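Local coordinates for thioredoxin (TrxA-1) (Sulfolobus solfataricus, PDB 3TCO), which probably reduces protein disulfides, as other thioredoxins do, through a redox-active cysteine pair at the start of a helix, at residues Glu16-Asn21 and Leu80-Gly85. Sequence-based numbering, arbitrary orientation.
Sequences EVIRNN and LIFVNG. With EDO (1,2-ethanediol), chain E.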
ATOM      1  N   GLU A  16       8.240  -9.611   6.953  1.00 16.67           N
ATOM      2  CA  GLU A  16       7.904  -9.588   8.378  1.00 18.50           C
ATOM      3  C   GLU A  16       6.713  -8.682   8.676  1.00 17.21           C
ATOM      4  O   GLU A  16       5.901  -8.993   9.545  1.00 17.37           O
ATOM      5  CB  GLU A  16       9.109  -9.172   9.232  1.00 18.96           C
ATOM      6  CG  GLU A  16       9.539  -7.722   9.138  1.00 19.79           C
ATOM      7  CD  GLU A  16      10.927  -7.496   9.728  1.00 23.44           C
ATOM      8  OE1 GLU A  16      11.181  -7.946  10.863  1.00 26.55           O
ATOM      9  OE2 GLU A  16      11.766  -6.863   9.062  1.00 25.34           O
ATOM     10  N   VAL A  17       6.608  -7.566   7.965  1.00 15.62           N
ATOM     11  CA  VAL A  17       5.483  -6.646   8.179  1.00 14.17           C
ATOM     12  C   VAL A  17       4.163  -7.307   7.747  1.00 15.52           C
ATOM     13  O   VAL A  17       3.161  -7.268   8.471  1.00 12.98           O
ATOM     14  CB  VAL A  17       5.713  -5.317   7.397  1.00 14.98           C
ATOM     15  CG1 VAL A  17       4.436  -4.456   7.407  1.00 14.53           C
ATOM     16  CG2 VAL A  17       6.889  -4.546   8.030  1.00 13.41           C
ATOM     17  N   ILE A  18       4.159  -7.933   6.572  1.00 14.72           N
ATOM     18  CA  ILE A  18       2.951  -8.589   6.081  1.00 16.15           C
ATOM     19  C   ILE A  18       2.532  -9.788   6.926  1.00 17.26           C
ATOM     20  O   ILE A  18       1.343 -10.007   7.152  1.00 17.40           O
ATOM     21  CB  ILE A  18       3.118  -9.091   4.623  1.00 17.51           C
ATOM     22  CG1 ILE A  18       3.289  -7.907   3.669  1.00 20.15           C
ATOM     23  CG2 ILE A  18       1.904  -9.907   4.217  1.00 19.20           C
ATOM     24  CD1 ILE A  18       2.134  -6.963   3.693  1.00 25.97           C
ATOM     25  N   ARG A  19       3.511 -10.569   7.377  1.00 18.47           N
ATOM     26  CA  ARG A  19       3.237 -11.763   8.183  1.00 21.06           C
ATOM     27  C   ARG A  19       2.802 -11.487   9.604  1.00 19.38           C
ATOM     28  O   ARG A  19       2.026 -12.248  10.177  1.00 20.91           O
ATOM     29  CB  ARG A  19       4.476 -12.664   8.263  1.00 24.07           C
ATOM     30  CG  ARG A  19       4.634 -13.670   7.129  1.00 33.32           C
ATOM     31  CD  ARG A  19       5.270 -13.063   5.881  1.00 38.28           C
ATOM     32  NE  ARG A  19       5.919 -14.096   5.078  1.00 42.65           N
ATOM     33  CZ  ARG A  19       6.932 -14.843   5.510  1.00 44.30           C
ATOM     34  NH1 ARG A  19       7.410 -14.670   6.734  1.00 46.36           N
ATOM     35  NH2 ARG A  19       7.469 -15.766   4.726  1.00 45.57           N
ATOM     36  N   ASN A  20       3.297 -10.400  10.175  1.00 18.22           N
ATOM     37  CA  ASN A  20       2.993 -10.101  11.563  1.00 17.37           C
ATOM     38  C   ASN A  20       1.995  -8.995  11.880  1.00 18.70           C
ATOM     39  O   ASN A  20       1.897  -8.552  13.032  1.00 18.84           O
ATOM     40  CB  ASN A  20       4.311  -9.872  12.282  1.00 15.57           C
ATOM     41  CG  ASN A  20       5.186 -11.110  12.248  1.00 18.24           C
ATOM     42  OD1 ASN A  20       4.882 -12.104  12.905  1.00 18.82           O
ATOM     43  ND2 ASN A  20       6.260 -11.071  11.459  1.00 16.51           N
ATOM     44  N   ASN A  21       1.254  -8.557  10.869  1.00 16.68           N
ATOM     45  CA  ASN A  21       0.225  -7.534  11.044  1.00 16.22           C
ATOM     46  C   ASN A  21      -1.011  -8.057  10.315  1.00 16.68           C
ATOM     47  O   ASN A  21      -0.900  -8.554   9.192  1.00 15.70           O
ATOM     48  CB  ASN A  21       0.680  -6.202  10.443  1.00 16.06           C
ATOM     49  CG  ASN A  21       1.749  -5.521  11.276  1.00 15.31           C
ATOM     50  OD1 ASN A  21       1.466  -5.015  12.357  1.00 16.39           O
ATOM     51  ND2 ASN A  21       2.989  -5.522  10.782  1.00 12.99           N
ATOM     52  N   LEU A  80      -1.504  -2.931  -3.099  1.00 12.26           N
ATOM     53  CA  LEU A  80      -1.642  -4.336  -2.737  1.00 12.67           C
ATOM     54  C   LEU A  80      -2.302  -4.368  -1.370  1.00 13.69           C
ATOM     55  O   LEU A  80      -2.036  -3.494  -0.534  1.00 11.87           O
ATOM     56  CB  LEU A  80      -0.266  -4.992  -2.617  1.00 12.82           C
ATOM     57  CG  LEU A  80       0.658  -4.858  -3.835  1.00 12.85           C
ATOM     58  CD1 LEU A  80       2.040  -5.447  -3.496  1.00 14.61           C
ATOM     59  CD2 LEU A  80       0.018  -5.567  -5.023  1.00 13.90           C
ATOM     60  N   ILE A  81      -3.162  -5.355  -1.144  1.00 12.82           N
ATOM     61  CA  ILE A  81      -3.802  -5.490   0.156  1.00 13.89           C
ATOM     62  C   ILE A  81      -3.570  -6.898   0.705  1.00 13.25           C
ATOM     63  O   ILE A  81      -3.917  -7.902   0.070  1.00 12.49           O
ATOM     64  CB  ILE A  81      -5.310  -5.191   0.087  1.00 15.33           C
ATOM     65  CG1 ILE A  81      -5.507  -3.761  -0.458  1.00 17.04           C
ATOM     66  CG2 ILE A  81      -5.933  -5.345   1.496  1.00 12.93           C
ATOM     67  CD1 ILE A  81      -6.921  -3.328  -0.575  1.00 23.24           C
ATOM     68  N   PHE A  82      -2.966  -6.955   1.886  1.00 14.07           N
ATOM     69  CA  PHE A  82      -2.658  -8.228   2.535  1.00 13.85           C
ATOM     70  C   PHE A  82      -3.432  -8.374   3.830  1.00 14.20           C
ATOM     71  O   PHE A  82      -3.475  -7.443   4.629  1.00 13.37           O
ATOM     72  CB  PHE A  82      -1.170  -8.319   2.877  1.00 12.73           C
ATOM     73  CG  PHE A  82      -0.262  -8.350   1.677  1.00 13.36           C
ATOM     74  CD1 PHE A  82       0.182  -7.166   1.085  1.00 13.61           C
ATOM     75  CD2 PHE A  82       0.149  -9.566   1.141  1.00 13.91           C
ATOM     76  CE1 PHE A  82       1.036  -7.196  -0.035  1.00 14.09           C
ATOM     77  CE2 PHE A  82       1.001  -9.606   0.015  1.00 13.34           C
ATOM     78  CZ  PHE A  82       1.438  -8.419  -0.563  1.00 13.16           C
ATOM     79  N   VAL A  83      -4.019  -9.549   4.040  1.00 13.34           N
ATOM     80  CA  VAL A  83      -4.759  -9.829   5.264  1.00 13.66           C
ATOM     81  C   VAL A  83      -4.281 -11.189   5.765  1.00 14.00           C
ATOM     82  O   VAL A  83      -4.290 -12.171   5.027  1.00 13.45           O
ATOM     83  CB  VAL A  83      -6.293  -9.843   5.016  1.00 14.21           C
ATOM     84  CG1 VAL A  83      -7.041 -10.278   6.295  1.00 14.18           C
ATOM     85  CG2 VAL A  83      -6.760  -8.451   4.596  1.00 12.48           C
ATOM     86  N   ASN A  84      -3.860 -11.233   7.022  1.00 13.90           N
ATOM     87  CA  ASN A  84      -3.343 -12.462   7.615  1.00 15.91           C
ATOM     88  C   ASN A  84      -2.198 -13.035   6.787  1.00 16.42           C
ATOM     89  O   ASN A  84      -2.111 -14.245   6.566  1.00 17.08           O
ATOM     90  CB  ASN A  84      -4.453 -13.506   7.792  1.00 16.24           C
ATOM     91  CG  ASN A  84      -5.508 -13.058   8.783  1.00 17.90           C
ATOM     92  OD1 ASN A  84      -5.179 -12.497   9.830  1.00 19.82           O
ATOM     93  ND2 ASN A  84      -6.779 -13.300   8.464  1.00 15.50           N
ATOM     94  N   GLY A  85      -1.330 -12.137   6.328  1.00 16.56           N
ATOM     95  CA  GLY A  85      -0.151 -12.522   5.565  1.00 15.59           C
ATOM     96  C   GLY A  85      -0.336 -12.951   4.124  1.00 14.38           C
ATOM     97  O   GLY A  85       0.625 -13.389   3.495  1.00 14.47           O
TER
HETATM   98  C1  EDO E 501      -6.579 -14.531   3.939  1.00 17.61           C
HETATM   99  O1  EDO E 501      -5.340 -14.440   4.648  1.00 19.38           O
HETATM  100  C2  EDO E 501      -7.663 -13.788   4.721  1.00 17.92           C
HETATM  101  O2  EDO E 501      -7.784 -14.371   6.022  1.00 17.69           O
HETATM  102  O   HOH W   1      -1.185  -9.319   6.298  1.00 10.65           O
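I18 sits on the ring of F82, where helix 14-20 of the thioredoxin fold packs on the central sheet at the end of strand 78-83, just before the turn into strand 86-92. From CB, which points at the strand, both branches of I18 reach the ring. CG2, anti to the backbone N, lies 3.6 Å from F82 CD2 and equally near G85 CA, so it bridges ring and turn. CG1, beside the backbone N (chi1 -66°), stands over one face of the ring in a CH-pi contact, 4.2 Å from the centroid. Beyond it CD1 comes down at the CG-CD1 side of that ring, 3.3 Å from F82 CD1, a tight approach. The two side chains cross at about a right angle. F82 also meets Y71 edge-to-face and touches V26 of strand 23-29, while I18 touches V24 of the same strand. With an alanine at F82, CG1 and CD1 of I18 would probably lose the face they rest on, and Y71 the ring it meets edge-to-face. The helix and turn also meet through backbone atoms. G85 has positive phi (75°), which suits glycine, and its bare CA comes up to R19 CA. Where the strand gives way to the turn, an ethanediol, probably from the crystallisation liquor, is bound by V83 O and N84 ND2. Nearer the helix, a water accepts from G85 N and lies 2.8 Å from I18 O, to which it probably donates, and that same carbonyl oxygen takes a CA-H...O contact from G85 CA at 3.3 Å.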